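PDB 2IRU: multifunctional non-homologous end joining DNA repair protein LigD from Mycobacterium tuberculosis, which probably works with Ku to repair DNA double-strand breaks by non-homologous end joining, the part modelled here being its manganese-dependent polymerase domain. Local coordinates for residues A52-W57 / T92-D97; E112-Q117 / T239-Y244; T135-D140 / S232-S237. All coordinates share one frame; numbering follows the deposited sequence.

Contact 1: residues A52-W57 / T92-D97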
ATOM      1  N   ALA A  52       4.186  -9.932  -2.172  1.00  5.42           N
ATOM      2  CA  ALA A  52       4.230  -9.131  -0.930  1.00  6.30           C
ATOM      3  C   ALA A  52       5.672  -8.882  -0.498  1.00  7.39           C
ATOM      4  O   ALA A  52       6.370  -9.835  -0.082  1.00  7.95           O
ATOM      5  CB  ALA A  52       3.475  -9.825   0.197  1.00  6.52           C
ATOM      6  N   THR A  53       6.092  -7.620  -0.604  1.00  5.77           N
ATOM      7  CA  THR A  53       7.362  -7.163   0.025  1.00  6.45           C
ATOM      8  C   THR A  53       7.111  -6.852   1.495  1.00  6.36           C
ATOM      9  O   THR A  53       6.147  -6.171   1.802  1.00  6.75           O
ATOM     10  CB  THR A  53       7.928  -5.942  -0.733  1.00  8.04           C
ATOM     11  OG1 THR A  53       8.344  -6.371  -2.028  1.00  6.26           O
ATOM     12  CG2 THR A  53       9.137  -5.335  -0.009  1.00  7.15           C
ATOM     13  N   ARG A  54       7.961  -7.371   2.384  1.00  6.40           N
ATOM     14  CA  ARG A  54       7.846  -7.082   3.839  1.00  5.59           C
ATOM     15  C   ARG A  54       8.869  -6.040   4.260  1.00  5.91           C
ATOM     16  O   ARG A  54       9.968  -6.027   3.709  1.00  7.13           O
ATOM     17  CB  ARG A  54       8.096  -8.371   4.680  1.00  5.60           C
ATOM     18  CG  ARG A  54       6.961  -9.429   4.602  1.00  6.93           C
ATOM     19  CD  ARG A  54       6.987 -10.221   3.313  1.00  6.78           C
ATOM     20  NE  ARG A  54       8.120 -11.152   3.361  1.00  7.37           N
ATOM     21  CZ  ARG A  54       8.841 -11.575   2.320  1.00  8.87           C
ATOM     22  NH1 ARG A  54       8.552 -11.199   1.063  1.00  5.28           N
ATOM     23  NH2 ARG A  54       9.843 -12.446   2.556  1.00  7.84           N
ATOM     24  N   LYS A  55       8.533  -5.189   5.225  1.00  6.02           N
ATOM     25  CA  LYS A  55       9.591  -4.493   5.935  1.00  6.68           C
ATOM     26  C   LYS A  55       9.452  -4.923   7.409  1.00  7.34           C
ATOM     27  O   LYS A  55       8.359  -4.806   8.003  1.00  6.68           O
ATOM     28  CB  LYS A  55       9.581  -2.983   5.719  1.00  7.27           C
ATOM     29  CG  LYS A  55      10.935  -2.386   6.220  1.00  6.24           C
ATOM     30  CD  LYS A  55      11.166  -0.935   5.782  1.00  9.43           C
ATOM     31  CE  LYS A  55      12.478  -0.437   6.412  1.00 11.44           C
ATOM     32  NZ  LYS A  55      12.659   1.040   6.093  1.00 13.72           N
ATOM     33  N   ARG A  56      10.557  -5.453   7.961  1.00  6.66           N
ATOM     34  CA  ARG A  56      10.548  -6.045   9.276  1.00  7.34           C
ATOM     35  C   ARG A  56      11.336  -5.249  10.274  1.00  7.07           C
ATOM     36  O   ARG A  56      12.437  -4.779   9.965  1.00  6.75           O
ATOM     37  CB  ARG A  56      11.114  -7.496   9.262  1.00  8.06           C
ATOM     38  CG  ARG A  56      10.240  -8.424   8.423  1.00  8.26           C
ATOM     39  CD  ARG A  56      10.810  -9.833   8.208  1.00  8.74           C
ATOM     40  NE  ARG A  56      10.983 -10.545   9.482  1.00 11.12           N
ATOM     41  CZ  ARG A  56      11.707 -11.660   9.612  1.00  7.56           C
ATOM     42  NH1 ARG A  56      12.340 -12.199   8.555  1.00  8.83           N
ATOM     43  NH2 ARG A  56      11.783 -12.248  10.807  1.00  8.62           N
ATOM     44  N   TRP A  57      10.778  -5.132  11.475  1.00  7.54           N
ATOM     45  CA  TRP A  57      11.470  -4.554  12.630  1.00  6.87           C
ATOM     46  C   TRP A  57      11.513  -5.600  13.787  1.00  7.38           C
ATOM     47  O   TRP A  57      10.706  -5.511  14.713  1.00  7.22           O
ATOM     48  CB  TRP A  57      10.705  -3.307  13.116  1.00  8.56           C
ATOM     49  CG  TRP A  57      10.870  -2.071  12.266  1.00  8.36           C
ATOM     50  CD1 TRP A  57      11.685  -0.996  12.565  1.00  7.47           C
ATOM     51  CD2 TRP A  57      10.188  -1.727  11.042  1.00  9.57           C
ATOM     52  NE1 TRP A  57      11.571  -0.023  11.590  1.00  7.93           N
ATOM     53  CE2 TRP A  57      10.667  -0.446  10.647  1.00  8.50           C
ATOM     54  CE3 TRP A  57       9.245  -2.378  10.235  1.00  8.24           C
ATOM     55  CZ2 TRP A  57      10.213   0.206   9.494  1.00  9.95           C
ATOM     56  CZ3 TRP A  57       8.793  -1.743   9.082  1.00  5.72           C
ATOM     57  CH2 TRP A  57       9.288  -0.455   8.712  1.00  9.74           C
ATOM     58  N   THR A  92      11.390 -15.040  -5.804  1.00  6.95           N
ATOM     59  CA  THR A  92      10.140 -15.717  -5.517  1.00  6.24           C
ATOM     60  C   THR A  92       9.537 -15.079  -4.264  1.00  6.27           C
ATOM     61  O   THR A  92      10.152 -15.083  -3.216  1.00  5.92           O
ATOM     62  CB  THR A  92      10.370 -17.233  -5.284  1.00  7.11           C
ATOM     63  OG1 THR A  92      10.908 -17.821  -6.483  1.00  6.56           O
ATOM     64  CG2 THR A  92       9.053 -17.888  -4.904  1.00  7.67           C
ATOM     65  N   TYR A  93       8.366 -14.473  -4.396  1.00  4.75           N
ATOM     66  CA  TYR A  93       7.712 -13.757  -3.298  1.00  6.36           C
ATOM     67  C   TYR A  93       6.571 -14.542  -2.674  1.00  5.04           C
ATOM     68  O   TYR A  93       5.949 -15.325  -3.383  1.00  6.45           O
ATOM     69  CB  TYR A  93       7.048 -12.496  -3.843  1.00  5.83           C
ATOM     70  CG  TYR A  93       7.942 -11.389  -4.315  1.00  5.60           C
ATOM     71  CD1 TYR A  93       8.168 -10.282  -3.485  1.00  7.29           C
ATOM     72  CD2 TYR A  93       8.486 -11.409  -5.614  1.00  7.56           C
ATOM     73  CE1 TYR A  93       8.934  -9.204  -3.938  1.00  7.52           C
ATOM     74  CE2 TYR A  93       9.269 -10.343  -6.062  1.00  8.89           C
ATOM     75  CZ  TYR A  93       9.479  -9.259  -5.209  1.00  8.93           C
ATOM     76  OH  TYR A  93      10.235  -8.191  -5.663  1.00 10.84           O
ATOM     77  N   PRO A  94       6.217 -14.249  -1.385  1.00  5.59           N
ATOM     78  CA  PRO A  94       4.975 -14.808  -0.837  1.00  5.96           C
ATOM     79  C   PRO A  94       3.821 -14.009  -1.443  1.00  6.33           C
ATOM     80  O   PRO A  94       4.009 -12.864  -1.833  1.00  7.15           O
ATOM     81  CB  PRO A  94       5.055 -14.492   0.665  1.00  4.41           C
ATOM     82  CG  PRO A  94       5.994 -13.278   0.767  1.00  4.22           C
ATOM     83  CD  PRO A  94       6.884 -13.298  -0.469  1.00  5.40           C
ATOM     84  N   ILE A  95       2.672 -14.630  -1.569  1.00  6.53           N
ATOM     85  CA  ILE A  95       1.421 -13.920  -1.897  1.00  7.59           C
ATOM     86  C   ILE A  95       0.566 -14.147  -0.641  1.00  8.49           C
ATOM     87  O   ILE A  95       0.317 -15.273  -0.265  1.00  9.26           O
ATOM     88  CB  ILE A  95       0.738 -14.537  -3.135  1.00  8.15           C
ATOM     89  CG1 ILE A  95       1.618 -14.387  -4.392  1.00  5.85           C
ATOM     90  CG2 ILE A  95      -0.712 -13.945  -3.314  1.00  9.47           C
ATOM     91  CD1 ILE A  95       1.195 -15.313  -5.493  1.00  6.86           C
ATOM     92  N   ILE A  96       0.131 -13.068  -0.009  1.00  7.88           N
ATOM     93  CA  ILE A  96      -0.660 -13.185   1.217  1.00  8.61           C
ATOM     94  C   ILE A  96      -2.111 -13.168   0.797  1.00  8.70           C
ATOM     95  O   ILE A  96      -2.562 -12.198   0.185  1.00  8.46           O
ATOM     96  CB  ILE A  96      -0.331 -12.017   2.171  1.00  7.94           C
ATOM     97  CG1 ILE A  96       1.189 -12.020   2.495  1.00  7.94           C
ATOM     98  CG2 ILE A  96      -1.215 -12.065   3.398  1.00  7.93           C
ATOM     99  CD1 ILE A  96       1.729 -13.268   3.201  1.00  9.20           C
ATOM    100  N   ASP A  97      -2.812 -14.272   1.078  1.00  8.53           N
ATOM    101  CA  ASP A  97      -4.159 -14.485   0.530  1.00  8.97           C
ATOM    102  C   ASP A  97      -5.077 -15.194   1.518  1.00  8.11           C
ATOM    103  O   ASP A  97      -6.149 -15.678   1.137  1.00  8.67           O
ATOM    104  CB  ASP A  97      -4.097 -15.228  -0.830  1.00  8.54           C
ATOM    105  CG  ASP A  97      -3.348 -16.561  -0.750  1.00  9.67           C
ATOM    106  OD1 ASP A  97      -3.057 -17.059   0.376  1.00  8.07           O
ATOM    107  OD2 ASP A  97      -3.052 -17.139  -1.848  1.00 12.86           O
TER
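Ala52, at the lead-in to strand 53-56, meets Pro94 through its backbone: Ala52 N donates to Pro94 O over 3.0 Å, and with an N-H...O angle of 167° the bond is close to straight. Its methyl group packs with two apolar side chains, Ile96 CG1 lying 3.9 Å from Ala52 CB and Pro94 CG somewhat farther off. Ala52 O in turn accepts from Arg54 NH1, within its own segment, at 2.8 Å, and also sits near the plane of the Tyr93 ring, at its edge. Thr53 follows, side by side with Tyr93 and pointing the same way. Thr53 OG1 stands anti to the carbonyl carbon (chi1 -68°), 3.5 Å from Tyr93 CE1, and its polar partner is Lys69 NZ. The Arg54 chain bends at both chi2 and chi3, and its tip meets that of Pro94. Pro94 CG sits 3.2 Å above the Arg54 guanidinium plane, offset toward the rim, while Pro94 CD comes within 3.1 Å of Arg54 NH1. Ala52 O lies at the guanidinium edge; Lys69 O also accepts from NH1, and Gln70 O from NH2. Arg54 pairs through its backbone with Glu68, and beyond it Lys55, a probable substrate-binding residue, pairs with Glu112. The contact thus joins the two-stranded sheet 80-84/91-95 to the start of strand 53-56 in the four-stranded sheet. A buried guanidinium here has a proline ring on one face and three carbonyl oxygens as acceptors, which probably help to stabilise its charge and fix how it is turned.

Contact 2: residues E112-Q117 / T239-Y244; sequences EVHVPQ and TTIAPY
The probable nucleotide site of the polymerase domain is bordered here by two antiparallel strands, 112-115 and 240-241, which bring together His114 and Thr239, both probable substrate-binding residues. Val115 and Thr240 form the hydrogen-bonded pair: Val115 N donates to Thr240 O at 2.8 Å and Thr240 N to Val115 O at 2.9 Å. Ala242 N adds a third bond, to Val113 O. At the non-hydrogen-bonded pair, His114 with Ile241, the methyl Ile241 CD1 lies over one face of the imidazole, 4.0 Å from its centroid and 22° off the normal, a CH-pi contact. Glu112 OE1 meets the imidazole edge, accepting from His114 NE2 at 2.8 Å on its anti side; its other oxygen, OE2, makes a salt bridge to Arg247. At the far nitrogen, water 1 joins His114 ND1 to Thr239 O, 2.7 Å from each. Waters 2 and 3 link Gln117 NE2 to Thr240 O and OG1; Gln117 OE1 accepts from Arg136 NE, and Thr240 OG1 bonds Gln233 OE1. Both imidazole nitrogens are bonded and a methyl lies over one face, which defines the ring's rotation; His114 and Glu112 make a His-carboxylate pair, consistent with the nucleotide pocket of an archaeo-eukaryotic primase (AEP) type polymerase.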
ATOM      1  N   GLU A 112       5.226  -3.658   7.978  1.00  6.86           N
ATOM      2  CA  GLU A 112       4.792  -3.152   6.654  1.00  5.67           C
ATOM      3  C   GLU A 112       4.670  -4.244   5.606  1.00  6.23           C
ATOM      4  O   GLU A 112       5.567  -5.105   5.466  1.00  5.17           O
ATOM      5  CB  GLU A 112       5.748  -2.080   6.161  1.00  5.90           C
ATOM      6  CG  GLU A 112       5.702  -0.844   7.072  1.00  6.31           C
ATOM      7  CD  GLU A 112       6.443   0.368   6.521  1.00  9.13           C
ATOM      8  OE1 GLU A 112       7.148   0.236   5.508  1.00  7.96           O
ATOM      9  OE2 GLU A 112       6.373   1.449   7.169  1.00  8.82           O
ATOM     10  N   VAL A 113       3.545  -4.204   4.899  1.00  5.09           N
ATOM     11  CA  VAL A 113       3.350  -5.017   3.669  1.00  5.98           C
ATOM     12  C   VAL A 113       3.273  -4.049   2.478  1.00  5.79           C
ATOM     13  O   VAL A 113       2.476  -3.112   2.512  1.00  5.80           O
ATOM     14  CB  VAL A 113       2.061  -5.857   3.771  1.00  6.46           C
ATOM     15  CG1 VAL A 113       1.801  -6.683   2.497  1.00  8.26           C
ATOM     16  CG2 VAL A 113       2.143  -6.734   5.019  1.00  7.03           C
ATOM     17  N   HIS A 114       4.095  -4.278   1.458  1.00  4.69           N
ATOM     18  CA  HIS A 114       4.126  -3.449   0.247  1.00  6.17           C
ATOM     19  C   HIS A 114       3.786  -4.327  -0.944  1.00  7.24           C
ATOM     20  O   HIS A 114       4.254  -5.481  -1.010  1.00  6.13           O
ATOM     21  CB  HIS A 114       5.531  -2.883   0.044  1.00  7.17           C
ATOM     22  CG  HIS A 114       5.990  -1.964   1.137  1.00  6.58           C
ATOM     23  ND1 HIS A 114       6.269  -0.632   0.920  1.00  8.05           N
ATOM     24  CD2 HIS A 114       6.252  -2.197   2.449  1.00  5.89           C
ATOM     25  CE1 HIS A 114       6.673  -0.079   2.054  1.00  8.00           C
ATOM     26  NE2 HIS A 114       6.697  -1.013   2.993  1.00  4.54           N
ATOM     27  N   VAL A 115       2.947  -3.827  -1.855  1.00  7.66           N
ATOM     28  CA  VAL A 115       2.581  -4.612  -3.052  1.00  8.54           C
ATOM     29  C   VAL A 115       2.597  -3.705  -4.314  1.00  7.90           C
ATOM     30  O   VAL A 115       2.383  -2.467  -4.223  1.00  8.34           O
ATOM     31  CB  VAL A 115       1.161  -5.274  -2.928  1.00  9.16           C
ATOM     32  CG1 VAL A 115       1.157  -6.392  -1.839  1.00  6.43           C
ATOM     33  CG2 VAL A 115       0.058  -4.201  -2.665  1.00 11.41           C
ATOM     34  N   PRO A 116       2.849  -4.311  -5.493  1.00  8.34           N
ATOM     35  CA  PRO A 116       2.722  -3.528  -6.742  1.00  8.41           C
ATOM     36  C   PRO A 116       1.278  -3.494  -7.222  1.00  8.87           C
ATOM     37  O   PRO A 116       0.405  -4.071  -6.563  1.00  9.08           O
ATOM     38  CB  PRO A 116       3.623  -4.307  -7.708  1.00  8.43           C
ATOM     39  CG  PRO A 116       3.375  -5.815  -7.279  1.00  8.43           C
ATOM     40  CD  PRO A 116       3.282  -5.706  -5.723  1.00  6.85           C
ATOM     41  N   GLN A 117       1.037  -2.818  -8.356  1.00  9.17           N
ATOM     42  CA  GLN A 117      -0.327  -2.551  -8.838  1.00  8.75           C
ATOM     43  C   GLN A 117      -0.795  -3.594  -9.858  1.00  8.90           C
ATOM     44  O   GLN A 117      -1.880  -3.458 -10.431  1.00  9.22           O
ATOM     45  CB  GLN A 117      -0.426  -1.111  -9.426  1.00 10.30           C
ATOM     46  CG  GLN A 117       0.188  -0.066  -8.501  1.00 11.05           C
ATOM     47  CD  GLN A 117      -0.298  -0.221  -7.036  1.00 11.44           C
ATOM     48  OE1 GLN A 117      -1.524  -0.257  -6.781  1.00 11.43           O
ATOM     49  NE2 GLN A 117       0.658  -0.341  -6.078  1.00 10.20           N
ATOM     50  N   THR A 239       6.944  -1.006  -5.679  1.00 12.58           N
ATOM     51  CA  THR A 239       5.957  -1.583  -4.783  1.00 11.92           C
ATOM     52  C   THR A 239       5.527  -0.424  -3.855  1.00 10.95           C
ATOM     53  O   THR A 239       6.286   0.529  -3.657  1.00 12.08           O
ATOM     54  CB  THR A 239       6.571  -2.804  -4.069  1.00 12.88           C
ATOM     55  OG1 THR A 239       5.568  -3.485  -3.288  1.00 14.39           O
ATOM     56  CG2 THR A 239       7.731  -2.347  -3.154  1.00 12.97           C
ATOM     57  N   THR A 240       4.295  -0.478  -3.361  1.00 11.14           N
ATOM     58  CA  THR A 240       3.673   0.611  -2.599  1.00 10.13           C
ATOM     59  C   THR A 240       3.000   0.010  -1.365  1.00  9.45           C
ATOM     60  O   THR A 240       2.392  -1.092  -1.439  1.00  9.52           O
ATOM     61  CB  THR A 240       2.623   1.354  -3.492  1.00 11.61           C
ATOM     62  OG1 THR A 240       3.321   1.954  -4.611  1.00 11.41           O
ATOM     63  CG2 THR A 240       1.854   2.374  -2.713  1.00 12.12           C
ATOM     64  N   ILE A 241       3.192   0.682  -0.233  1.00  8.70           N
ATOM     65  CA  ILE A 241       2.555   0.282   1.032  1.00  9.05           C
ATOM     66  C   ILE A 241       1.094  -0.129   0.817  1.00  9.65           C
ATOM     67  O   ILE A 241       0.297   0.620   0.186  1.00 10.18           O
ATOM     68  CB  ILE A 241       2.645   1.408   2.090  1.00  8.50           C
ATOM     69  CG1 ILE A 241       2.231   0.899   3.480  1.00  9.90           C
ATOM     70  CG2 ILE A 241       1.806   2.679   1.690  1.00  9.29           C
ATOM     71  CD1 ILE A 241       3.340   0.022   4.155  1.00 13.98           C
ATOM     72  N   ALA A 242       0.741  -1.292   1.335  1.00 10.02           N
ATOM     73  CA  ALA A 242      -0.601  -1.808   1.108  1.00 10.41           C
ATOM     74  C   ALA A 242      -1.659  -1.128   1.958  1.00 10.78           C
ATOM     75  O   ALA A 242      -1.422  -0.860   3.130  1.00  9.83           O
ATOM     76  CB  ALA A 242      -0.628  -3.270   1.344  1.00 11.12           C
ATOM     77  N   PRO A 243      -2.859  -0.890   1.375  1.00 11.82           N
ATOM     78  CA  PRO A 243      -3.922  -0.383   2.235  1.00 11.20           C
ATOM     79  C   PRO A 243      -4.083  -1.290   3.486  1.00 10.35           C
ATOM     80  O   PRO A 243      -3.995  -2.539   3.373  1.00  9.97           O
ATOM     81  CB  PRO A 243      -5.170  -0.473   1.358  1.00 10.54           C
ATOM     82  CG  PRO A 243      -4.631  -0.306  -0.064  1.00 13.18           C
ATOM     83  CD  PRO A 243      -3.295  -1.051  -0.029  1.00 11.88           C
ATOM     84  N   TYR A 244      -4.334  -0.641   4.617  1.00 10.61           N
ATOM     85  CA  TYR A 244      -4.451  -1.299   5.946  1.00 10.15           C
ATOM     86  C   TYR A 244      -3.130  -1.769   6.583  1.00 10.60           C
ATOM     87  O   TYR A 244      -3.123  -2.167   7.750  1.00 11.57           O
ATOM     88  CB  TYR A 244      -5.439  -2.448   5.926  1.00 10.88           C
ATOM     89  CG  TYR A 244      -6.826  -2.002   5.533  1.00  9.08           C
ATOM     90  CD1 TYR A 244      -7.654  -1.371   6.483  1.00 11.06           C
ATOM     91  CD2 TYR A 244      -7.333  -2.246   4.244  1.00 10.41           C
ATOM     92  CE1 TYR A 244      -8.951  -0.965   6.149  1.00 14.02           C
ATOM     93  CE2 TYR A 244      -8.647  -1.837   3.894  1.00 12.29           C
ATOM     94  CZ  TYR A 244      -9.435  -1.202   4.862  1.00 13.33           C
ATOM     95  OH  TYR A 244     -10.697  -0.791   4.585  1.00 13.92           O
TER
HETATM   96  O   HOH W   1       7.160   0.879  -1.127  1.00 16.00           O
HETATM   97  O   HOH W   2      -0.281  -0.823  -3.242  1.00 11.28           O
HETATM   98  O   HOH W   3       3.532   0.001  -6.713  1.00 15.58           O

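Contact 3: residues T135-D140 / S232-S237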
ATOM      1  N   THR A 135      -3.829  -3.761 -12.531  1.00 10.83           N
ATOM      2  CA  THR A 135      -5.272  -3.812 -12.296  1.00 10.98           C
ATOM      3  C   THR A 135      -5.825  -2.458 -11.843  1.00 11.44           C
ATOM      4  O   THR A 135      -7.035  -2.219 -11.903  1.00 13.33           O
ATOM      5  CB  THR A 135      -5.657  -4.852 -11.226  1.00 10.50           C
ATOM      6  OG1 THR A 135      -5.189  -4.427  -9.955  1.00 12.18           O
ATOM      7  CG2 THR A 135      -5.115  -6.279 -11.584  1.00 11.51           C
ATOM      8  N   ARG A 136      -4.931  -1.592 -11.380  1.00 10.71           N
ATOM      9  CA  ARG A 136      -5.304  -0.266 -10.827  1.00 10.62           C
ATOM     10  C   ARG A 136      -4.122   0.655 -10.992  1.00 10.80           C
ATOM     11  O   ARG A 136      -2.988   0.177 -11.173  1.00 12.12           O
ATOM     12  CB  ARG A 136      -5.645  -0.428  -9.328  1.00 10.24           C
ATOM     13  CG  ARG A 136      -4.477  -0.860  -8.447  1.00  9.45           C
ATOM     14  CD  ARG A 136      -4.953  -1.409  -7.100  1.00 11.47           C
ATOM     15  NE  ARG A 136      -3.803  -1.652  -6.231  1.00  9.23           N
ATOM     16  CZ  ARG A 136      -3.761  -2.498  -5.198  1.00 11.66           C
ATOM     17  NH1 ARG A 136      -4.819  -3.245  -4.875  1.00 10.72           N
ATOM     18  NH2 ARG A 136      -2.629  -2.605  -4.497  1.00  9.46           N
ATOM     19  N   LEU A 137      -4.373   1.974 -10.964  1.00  9.99           N
ATOM     20  CA  LEU A 137      -3.296   2.962 -10.858  1.00 10.64           C
ATOM     21  C   LEU A 137      -3.102   3.416  -9.407  1.00 10.42           C
ATOM     22  O   LEU A 137      -4.045   3.451  -8.609  1.00 10.65           O
ATOM     23  CB  LEU A 137      -3.597   4.219 -11.708  1.00 10.32           C
ATOM     24  CG  LEU A 137      -3.952   4.110 -13.191  1.00 11.22           C
ATOM     25  CD1 LEU A 137      -4.233   5.516 -13.771  1.00 12.90           C
ATOM     26  CD2 LEU A 137      -2.843   3.425 -13.949  1.00 11.88           C
ATOM     27  N   VAL A 138      -1.877   3.792  -9.070  1.00 10.19           N
ATOM     28  CA  VAL A 138      -1.650   4.467  -7.805  1.00 10.87           C
ATOM     29  C   VAL A 138      -0.914   5.767  -8.061  1.00 10.56           C
ATOM     30  O   VAL A 138      -0.013   5.841  -8.929  1.00 11.04           O
ATOM     31  CB  VAL A 138      -0.866   3.607  -6.784  1.00 10.51           C
ATOM     32  CG1 VAL A 138       0.563   3.422  -7.236  1.00 10.26           C
ATOM     33  CG2 VAL A 138      -0.907   4.235  -5.387  1.00 12.56           C
ATOM     34  N   PHE A 139      -1.339   6.802  -7.353  1.00 10.50           N
ATOM     35  CA  PHE A 139      -0.610   8.067  -7.307  1.00  9.80           C
ATOM     36  C   PHE A 139      -0.177   8.336  -5.868  1.00 10.72           C
ATOM     37  O   PHE A 139      -0.979   8.169  -4.939  1.00 11.14           O
ATOM     38  CB  PHE A 139      -1.474   9.223  -7.797  1.00 10.88           C
ATOM     39  CG  PHE A 139      -1.895   9.074  -9.216  1.00 10.36           C
ATOM     40  CD1 PHE A 139      -1.176   9.693 -10.239  1.00 11.02           C
ATOM     41  CD2 PHE A 139      -3.037   8.326  -9.539  1.00 11.33           C
ATOM     42  CE1 PHE A 139      -1.594   9.523 -11.577  1.00 11.07           C
ATOM     43  CE2 PHE A 139      -3.457   8.167 -10.839  1.00 11.46           C
ATOM     44  CZ  PHE A 139      -2.735   8.768 -11.870  1.00 11.64           C
ATOM     45  N   ASP A 140       1.081   8.718  -5.685  1.00 10.56           N
ATOM     46  CA  ASP A 140       1.583   9.084  -4.363  1.00 10.89           C
ATOM     47  C   ASP A 140       1.681  10.607  -4.394  1.00 11.14           C
ATOM     48  O   ASP A 140       2.487  11.154  -5.149  1.00 10.93           O
ATOM     49  CB  ASP A 140       2.986   8.497  -4.162  1.00 11.87           C
ATOM     50  CG  ASP A 140       3.622   8.869  -2.827  1.00 14.78           C
ATOM     51  OD1 ASP A 140       3.043   9.616  -1.978  1.00 15.37           O
ATOM     52  OD2 ASP A 140       4.767   8.388  -2.642  1.00 16.33           O
ATOM     53  N   SER A 232       5.285   7.403 -10.591  1.00 10.88           N
ATOM     54  CA  SER A 232       6.365   6.429 -10.882  1.00 11.53           C
ATOM     55  C   SER A 232       6.145   5.048 -10.246  1.00 10.49           C
ATOM     56  O   SER A 232       6.781   4.040 -10.643  1.00 11.60           O
ATOM     57  CB  SER A 232       7.738   6.969 -10.445  1.00 11.70           C
ATOM     58  OG  SER A 232       7.837   7.028  -9.040  1.00 14.30           O
ATOM     59  N   GLN A 233       5.302   4.999  -9.216  1.00 10.24           N
ATOM     60  CA  GLN A 233       5.010   3.714  -8.536  1.00 11.39           C
ATOM     61  C   GLN A 233       4.145   2.721  -9.338  1.00 10.89           C
ATOM     62  O   GLN A 233       3.916   1.568  -8.921  1.00 12.56           O
ATOM     63  CB  GLN A 233       4.486   3.946  -7.122  1.00 11.93           C
ATOM     64  CG  GLN A 233       5.531   4.675  -6.318  1.00 13.29           C
ATOM     65  CD  GLN A 233       5.042   5.152  -5.007  1.00 18.20           C
ATOM     66  OE1 GLN A 233       4.401   4.409  -4.257  1.00 24.75           O
ATOM     67  NE2 GLN A 233       5.349   6.414  -4.698  1.00 21.07           N
ATOM     68  N   ASN A 234       3.700   3.154 -10.511  1.00 10.83           N
ATOM     69  CA  ASN A 234       3.023   2.259 -11.444  1.00 11.26           C
ATOM     70  C   ASN A 234       4.009   1.380 -12.207  1.00 11.63           C
ATOM     71  O   ASN A 234       3.591   0.448 -12.898  1.00 12.31           O
ATOM     72  CB  ASN A 234       2.088   3.048 -12.367  1.00 10.70           C
ATOM     73  CG  ASN A 234       0.962   3.724 -11.581  1.00 11.71           C
ATOM     74  OD1 ASN A 234       0.062   3.057 -11.102  1.00 13.92           O
ATOM     75  ND2 ASN A 234       1.042   5.057 -11.417  1.00 12.42           N
ATOM     76  N   SER A 235       5.307   1.676 -12.106  1.00 11.28           N
ATOM     77  CA  SER A 235       6.297   0.764 -12.708  1.00 13.18           C
ATOM     78  C   SER A 235       6.160  -0.641 -12.106  1.00 12.76           C
ATOM     79  O   SER A 235       5.967  -0.805 -10.888  1.00 12.87           O
ATOM     80  CB  SER A 235       7.723   1.288 -12.526  1.00 14.32           C
ATOM     81  OG  SER A 235       7.950   2.424 -13.359  1.00 19.73           O
ATOM     82  N   GLY A 236       6.260  -1.656 -12.969  1.00 12.24           N
ATOM     83  CA  GLY A 236       6.106  -3.029 -12.502  1.00 12.09           C
ATOM     84  C   GLY A 236       7.122  -3.455 -11.462  1.00 11.63           C
ATOM     85  O   GLY A 236       6.871  -4.412 -10.694  1.00 12.32           O
ATOM     86  N   SER A 237       8.278  -2.781 -11.448  1.00 10.89           N
ATOM     87  CA  SER A 237       9.346  -3.123 -10.501  1.00 11.79           C
ATOM     88  C   SER A 237       9.244  -2.359  -9.185  1.00 11.96           C
ATOM     89  O   SER A 237      10.066  -2.570  -8.295  1.00 13.79           O
ATOM     90  CB  SER A 237      10.719  -2.857 -11.098  1.00 12.89           C
ATOM     91  OG  SER A 237      10.862  -1.476 -11.324  1.00 15.47           O
TER
HETATM   92  O   HOH W   4      -0.489   0.618 -12.214  1.00 16.89           O
HETATM   93  O   HOH W   5       2.743   6.353  -8.596  1.00 14.98           O
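Three flat groups carry this contact: the amides of Asn234 and Gln233 and the carboxylate of Asp140. The Asn234 amide turns both its polar atoms to the backbone of Val138. There Asn234 OD1 accepts from Val138 N at 2.9 Å, in the amide plane and on a lone pair, while Asn234 ND2 donates to Val138 O at 2.8 Å. The second bond is less regular: its N-H...O angle is 135°, and Val138 O lies 31° out of the amide plane. One side chain therefore grips both the N-H and the C=O of a single residue, much as a neighbouring strand would; ND2 also donates to Trp231 O. Gln233 NE2 points at Asp140, 2.9 Å from OD2, with that oxygen almost in the amide plane. Asp140 OD2 uses its anti lone pair, and the carboxylate and amide planes stand 85° apart. Gln233 NE2 also makes a weak bond to Asp230 OD2, and Thr240 holds OE1. Val138 CG1 packs on Gln233 CB at 4.0 Å. Two waters complete the seam: water 4 donates to Arg136 O and Asn234 OD1, and water 5 donates to Val138 O while accepting from Gln233 N. Asp140 is a probable ligand of both manganese ions, so Gln233, itself a probable substrate-binding residue, would help to orient it from the second shell. The short 3-10 turn 232-234 thus lies against strand 129-143, just after its partner strand 227-230. Strand 180-186 runs antiparallel to 129-143, and helix 192-209 packs on Asn234 through Thr196 and Ala199.

In the fold
All three contacts belong to the primase-polymerase domain. Contact 1 closes first along the chain; contact 2 then spans a long excursion that contains the whole of contact 3. Contacts 1 and 2 have centres about 9 Å apart and share the four-stranded antiparallel sheet, in which 53-56 and 112-115 are neighbours joined by Thr53 O to His114 N. In contact 3, 135-140 belongs to the larger mixed sheet and 232-237 is the loop against it; its centre is about 11 Å from that of contact 2 and 18 Å from that of contact 1. Contact 2 is therefore the bridge: Thr240-Gln233 connects probable substrate residues near the probable manganese ligand Asp140, while Gln117-Arg136 ties the two sheets.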